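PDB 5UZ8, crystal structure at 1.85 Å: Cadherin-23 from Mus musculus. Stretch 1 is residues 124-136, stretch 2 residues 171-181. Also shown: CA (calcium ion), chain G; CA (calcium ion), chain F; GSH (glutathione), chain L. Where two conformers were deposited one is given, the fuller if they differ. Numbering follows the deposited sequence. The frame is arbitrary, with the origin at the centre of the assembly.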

# COMPACT_ATOMS: atom_id res chain seq x y z
N ALA A 124 13.65 -1.75 -1.65
CA ALA A 124 14.79 -0.87 -1.84
C ALA A 124 15.14 -0.89 -3.31
O ALA A 124 15.18 -1.97 -3.93
CB ALA A 124 15.99 -1.34 -1.03
N VAL A 125 15.40 0.28 -3.86
CA VAL A 125 15.74 0.40 -5.27
C VAL A 125 16.91 1.33 -5.40
O VAL A 125 17.03 2.26 -4.62
CB VAL A 125 14.57 0.91 -6.13
CG1 VAL A 125 13.41 -0.09 -6.09
CG2 VAL A 125 14.11 2.30 -5.72
N PHE A 126 17.74 1.12 -6.42
CA PHE A 126 18.84 2.04 -6.69
C PHE A 126 18.29 3.33 -7.29
O PHE A 126 17.31 3.33 -8.02
CB PHE A 126 19.90 1.40 -7.58
CG PHE A 126 20.76 0.39 -6.86
CD1 PHE A 126 21.83 0.79 -6.07
CD2 PHE A 126 20.48 -0.97 -6.95
CE1 PHE A 126 22.61 -0.14 -5.39
CE2 PHE A 126 21.25 -1.91 -6.27
CZ PHE A 126 22.31 -1.50 -5.49
N GLU A 127 18.93 4.44 -6.96
CA GLU A 127 18.52 5.75 -7.43
C GLU A 127 18.53 5.91 -8.94
O GLU A 127 17.83 6.80 -9.47
CB GLU A 127 19.36 6.86 -6.75
CG GLU A 127 20.85 6.84 -7.05
CD GLU A 127 21.56 8.05 -6.48
OE1 GLU A 127 21.01 9.17 -6.62
OE2 GLU A 127 22.62 7.89 -5.82
N ASP A 128 19.24 5.04 -9.65
CA ASP A 128 19.25 5.08 -11.12
C ASP A 128 18.19 4.16 -11.77
O ASP A 128 18.23 3.91 -12.98
CB ASP A 128 20.65 4.83 -11.68
CG ASP A 128 21.18 3.45 -11.37
OD1 ASP A 128 20.52 2.71 -10.60
OD2 ASP A 128 22.27 3.10 -11.89
N ILE A 129 17.28 3.63 -10.97
CA ILE A 129 16.19 2.80 -11.48
C ILE A 129 15.44 3.50 -12.62
O ILE A 129 15.15 4.70 -12.53
CB ILE A 129 15.20 2.44 -10.36
CG1 ILE A 129 14.14 1.47 -10.85
CG2 ILE A 129 14.57 3.69 -9.75
CD1 ILE A 129 13.37 0.84 -9.70
N ALA A 130 15.13 2.77 -13.68
CA ALA A 130 14.52 3.35 -14.87
C ALA A 130 13.08 3.81 -14.62
O ALA A 130 12.32 3.09 -13.97
CB ALA A 130 14.57 2.37 -16.04
N VAL A 131 12.72 4.97 -15.17
CA VAL A 131 11.32 5.42 -15.15
C VAL A 131 10.45 4.34 -15.78
O VAL A 131 10.84 3.70 -16.76
CB VAL A 131 11.13 6.76 -15.87
CG1 VAL A 131 9.66 7.12 -16.05
CG2 VAL A 131 11.88 7.85 -15.12
N GLY A 132 9.30 4.10 -15.16
CA GLY A 132 8.41 3.03 -15.59
C GLY A 132 8.57 1.66 -14.91
O GLY A 132 7.71 0.79 -15.10
N THR A 133 9.66 1.47 -14.16
CA THR A 133 9.94 0.19 -13.57
C THR A 133 8.94 -0.06 -12.45
O THR A 133 8.67 0.82 -11.64
CB THR A 133 11.37 0.15 -13.00
OG1 THR A 133 12.30 0.47 -14.04
CG2 THR A 133 11.68 -1.23 -12.43
N VAL A 134 8.35 -1.26 -12.42
CA VAL A 134 7.50 -1.63 -11.32
C VAL A 134 8.38 -2.02 -10.15
O VAL A 134 9.30 -2.85 -10.29
CB VAL A 134 6.60 -2.84 -11.68
CG1 VAL A 134 5.82 -3.31 -10.46
CG2 VAL A 134 5.65 -2.45 -12.81
N ILE A 135 8.08 -1.47 -9.00
CA ILE A 135 8.87 -1.70 -7.79
C ILE A 135 8.27 -2.81 -6.93
O ILE A 135 9.00 -3.65 -6.42
CB ILE A 135 8.98 -0.42 -6.98
CG1 ILE A 135 9.82 0.59 -7.76
CG2 ILE A 135 9.67 -0.69 -5.65
CD1 ILE A 135 9.82 1.95 -7.14
N LEU A 136 6.96 -2.76 -6.72
CA LEU A 136 6.27 -3.79 -5.96
C LEU A 136 4.78 -3.75 -6.30
O LEU A 136 4.31 -2.80 -6.91
CB LEU A 136 6.43 -3.54 -4.45
CG LEU A 136 5.56 -2.36 -4.01
CD1 LEU A 136 4.80 -2.63 -2.74
CD2 LEU A 136 6.36 -1.08 -3.97
N ILE A 171 3.04 -0.55 -8.13
CA ILE A 171 3.62 0.76 -7.87
C ILE A 171 4.88 0.90 -8.72
O ILE A 171 5.79 0.03 -8.63
CB ILE A 171 3.91 0.96 -6.39
CG1 ILE A 171 2.59 0.94 -5.61
CG2 ILE A 171 4.62 2.31 -6.16
CD1 ILE A 171 2.72 1.00 -4.09
N SER A 172 4.91 1.95 -9.54
CA SER A 172 6.00 2.16 -10.50
C SER A 172 6.69 3.51 -10.32
O SER A 172 6.14 4.43 -9.73
CB SER A 172 5.51 2.03 -11.94
OG SER A 172 4.51 2.98 -12.25
N VAL A 173 7.88 3.60 -10.87
CA VAL A 173 8.65 4.85 -10.87
C VAL A 173 8.04 5.77 -11.91
O VAL A 173 7.99 5.42 -13.09
CB VAL A 173 10.11 4.61 -11.24
CG1 VAL A 173 10.88 5.95 -11.25
CG2 VAL A 173 10.75 3.66 -10.24
N LEU A 174 7.60 6.95 -11.49
CA LEU A 174 6.94 7.91 -12.40
C LEU A 174 7.94 8.97 -12.93
O LEU A 174 7.79 9.48 -14.03
CB LEU A 174 5.75 8.55 -11.66
CG LEU A 174 4.93 9.63 -12.38
CD1 LEU A 174 4.21 9.06 -13.61
CD2 LEU A 174 3.96 10.27 -11.41
N SER A 175 8.93 9.32 -12.12
CA SER A 175 10.02 10.16 -12.58
C SER A 175 11.31 9.81 -11.83
O SER A 175 11.29 9.14 -10.81
CB SER A 175 9.69 11.63 -12.38
OG SER A 175 9.44 11.79 -10.99
N SER A 176 12.44 10.27 -12.34
CA SER A 176 13.72 9.75 -11.86
C SER A 176 13.98 10.11 -10.39
O SER A 176 13.58 11.17 -9.90
CB SER A 176 14.87 10.23 -12.75
OG SER A 176 14.92 11.62 -12.76
N LEU A 177 14.61 9.18 -9.70
CA LEU A 177 14.94 9.33 -8.31
C LEU A 177 16.35 9.92 -8.18
O LEU A 177 17.13 9.93 -9.12
CB LEU A 177 14.85 7.97 -7.62
CG LEU A 177 13.47 7.30 -7.77
CD1 LEU A 177 13.39 6.02 -6.95
CD2 LEU A 177 12.29 8.21 -7.43
N ASP A 178 16.62 10.43 -6.99
CA ASP A 178 17.92 10.98 -6.61
C ASP A 178 18.07 10.81 -5.13
O ASP A 178 17.45 11.54 -4.33
CB ASP A 178 18.01 12.45 -7.04
CG ASP A 178 19.35 13.09 -6.72
OD1 ASP A 178 20.26 12.39 -6.19
OD2 ASP A 178 19.49 14.31 -7.00
N ARG A 179 18.90 9.85 -4.73
CA ARG A 179 19.13 9.65 -3.29
C ARG A 179 19.56 10.92 -2.54
O ARG A 179 19.22 11.13 -1.36
CB ARG A 179 20.17 8.57 -3.05
CG ARG A 179 20.14 8.08 -1.60
CD ARG A 179 21.45 7.42 -1.25
NE ARG A 179 22.51 8.42 -1.28
CZ ARG A 179 22.77 9.30 -0.31
NH1 ARG A 179 22.17 9.25 0.88
NH2 ARG A 179 23.73 10.20 -0.50
N GLU A 180 20.34 11.74 -3.24
CA GLU A 180 20.87 12.93 -2.63
C GLU A 180 19.77 14.00 -2.32
O GLU A 180 19.97 14.85 -1.46
CB GLU A 180 21.94 13.53 -3.53
CG GLU A 180 23.30 12.84 -3.47
CD GLU A 180 23.35 11.48 -4.12
OE1 GLU A 180 23.81 10.53 -3.44
OE2 GLU A 180 22.94 11.32 -5.28
N LYS A 181 18.68 13.97 -3.08
CA LYS A 181 17.51 14.85 -2.88
C LYS A 181 16.62 14.25 -1.78
O LYS A 181 16.23 14.91 -0.84
CB LYS A 181 16.68 14.99 -4.17
CG LYS A 181 17.19 15.95 -5.24
CD LYS A 181 16.20 16.07 -6.40
CE LYS A 181 16.79 16.70 -7.67
NZ LYS A 181 17.70 15.78 -8.39
CA CA G . 21.98 11.20 -7.30
CA CA F . 24.52 9.06 -5.18
N1 GSH L . 20.41 15.65 -12.38
CA1 GSH L . 21.06 14.36 -12.18
C1 GSH L . 19.99 13.32 -11.92
O11 GSH L . 18.81 13.71 -11.85
O12 GSH L . 20.36 12.13 -11.76
CB1 GSH L . 22.05 14.41 -11.01
CG1 GSH L . 21.37 14.69 -9.67
CD1 GSH L . 22.30 14.43 -8.52
OE1 GSH L . 22.63 13.29 -8.20
N2 GSH L . 22.70 15.51 -7.85
CA2 GSH L . 23.43 15.44 -6.60
C2 GSH L . 22.72 16.18 -5.51
O2 GSH L . 23.38 16.66 -4.60
CB2 GSH L . 24.84 15.98 -6.82
SG2 GSH L . 25.69 14.91 -8.00
N3 GSH L . 21.38 16.21 -5.56
CA3 GSH L . 20.55 16.81 -4.54
C3 GSH L . 19.75 17.99 -5.06
O31 GSH L . 19.08 18.63 -4.21
O32 GSH L . 19.74 18.25 -6.29
O HOH W 1 15.80 6.99 -11.23
O HOH W 2 20.35 11.14 -9.13

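This contact joins a short, bulged antiparallel strand pairing to a calcium site, with a patch of aliphatic side chains between them. The strands 134-136 and 171-173 run in roughly opposite directions, at 137° between their N-to-C directions. Four backbone hydrogen bonds tie this end together. Ile171 N donates to Leu136 O at 2.9 Å, and Ile135 N donates to Ile171 O at 2.8 Å. Val173 N donates to Thr133 O at 3.0 Å, and Gly132 N donates to Val173 O at 2.8 Å.

Val134 pairs with Ser172 and Leu136 with Ile171, so the register slips by one residue between the two pairs. This is a beta bulge, and Ile135 has the unusual strand angles of -95/-46. Thr133 O also receives a CA-H contact from Ser172 CA at 3.2 Å.

A type II turn from Ala130 to Thr133 leads into the pairing. Its backbone bond runs from Thr133 N to Ala130 O at 3.1 Å, and Thr133 OG1 donates to the same Ala130 O at 2.6 Å. Gly132 has phi/psi of 93/-12. A CB there would be jammed against the carbonyl oxygen of Val131, so the backbone itself calls for glycine.

Val173 points toward stretch 1 and is buried. Its CG2 lies 3.7 Å from Ile135 CD1 and 3.9 Å from Ile129 CG2. The patch continues to Leu177, whose CD1 is 3.8 Å from Ile129 CG2 and 4.0 Å from Val125 CG2.

Beyond the patch, Glu127 O and Leu177 O lie 3.2 Å apart. Both are acceptors, so no hydrogen bond joins them. Water 1 bridges the stretches here. It donates to Glu127 O and to Ile129 O, each at 2.7 Å, and accepts from Leu177 N at 2.9 Å.

Glu127 has the largest area covered by the other stretch. Its OE1 accepts from Arg179 N at 2.9 Å and binds the chain G calcium at 2.4 Å. Asp178 OD1 and Glu180 OE2 bind the same ion at 2.4 and 2.2 Å. The metal explains why these acidic groups can crowd together: Glu127 OE1 is 3.2 Å from Glu180 OE2. Glutathione OE1 and water 2 also bind this ion. Glu127 OE2 binds the chain F calcium at 2.3 Å, and Glu180 OE1 binds it at 2.4 Å. Glu127 and Glu180 therefore each bridge the two ions. Such calcium sites are typical of cadherins.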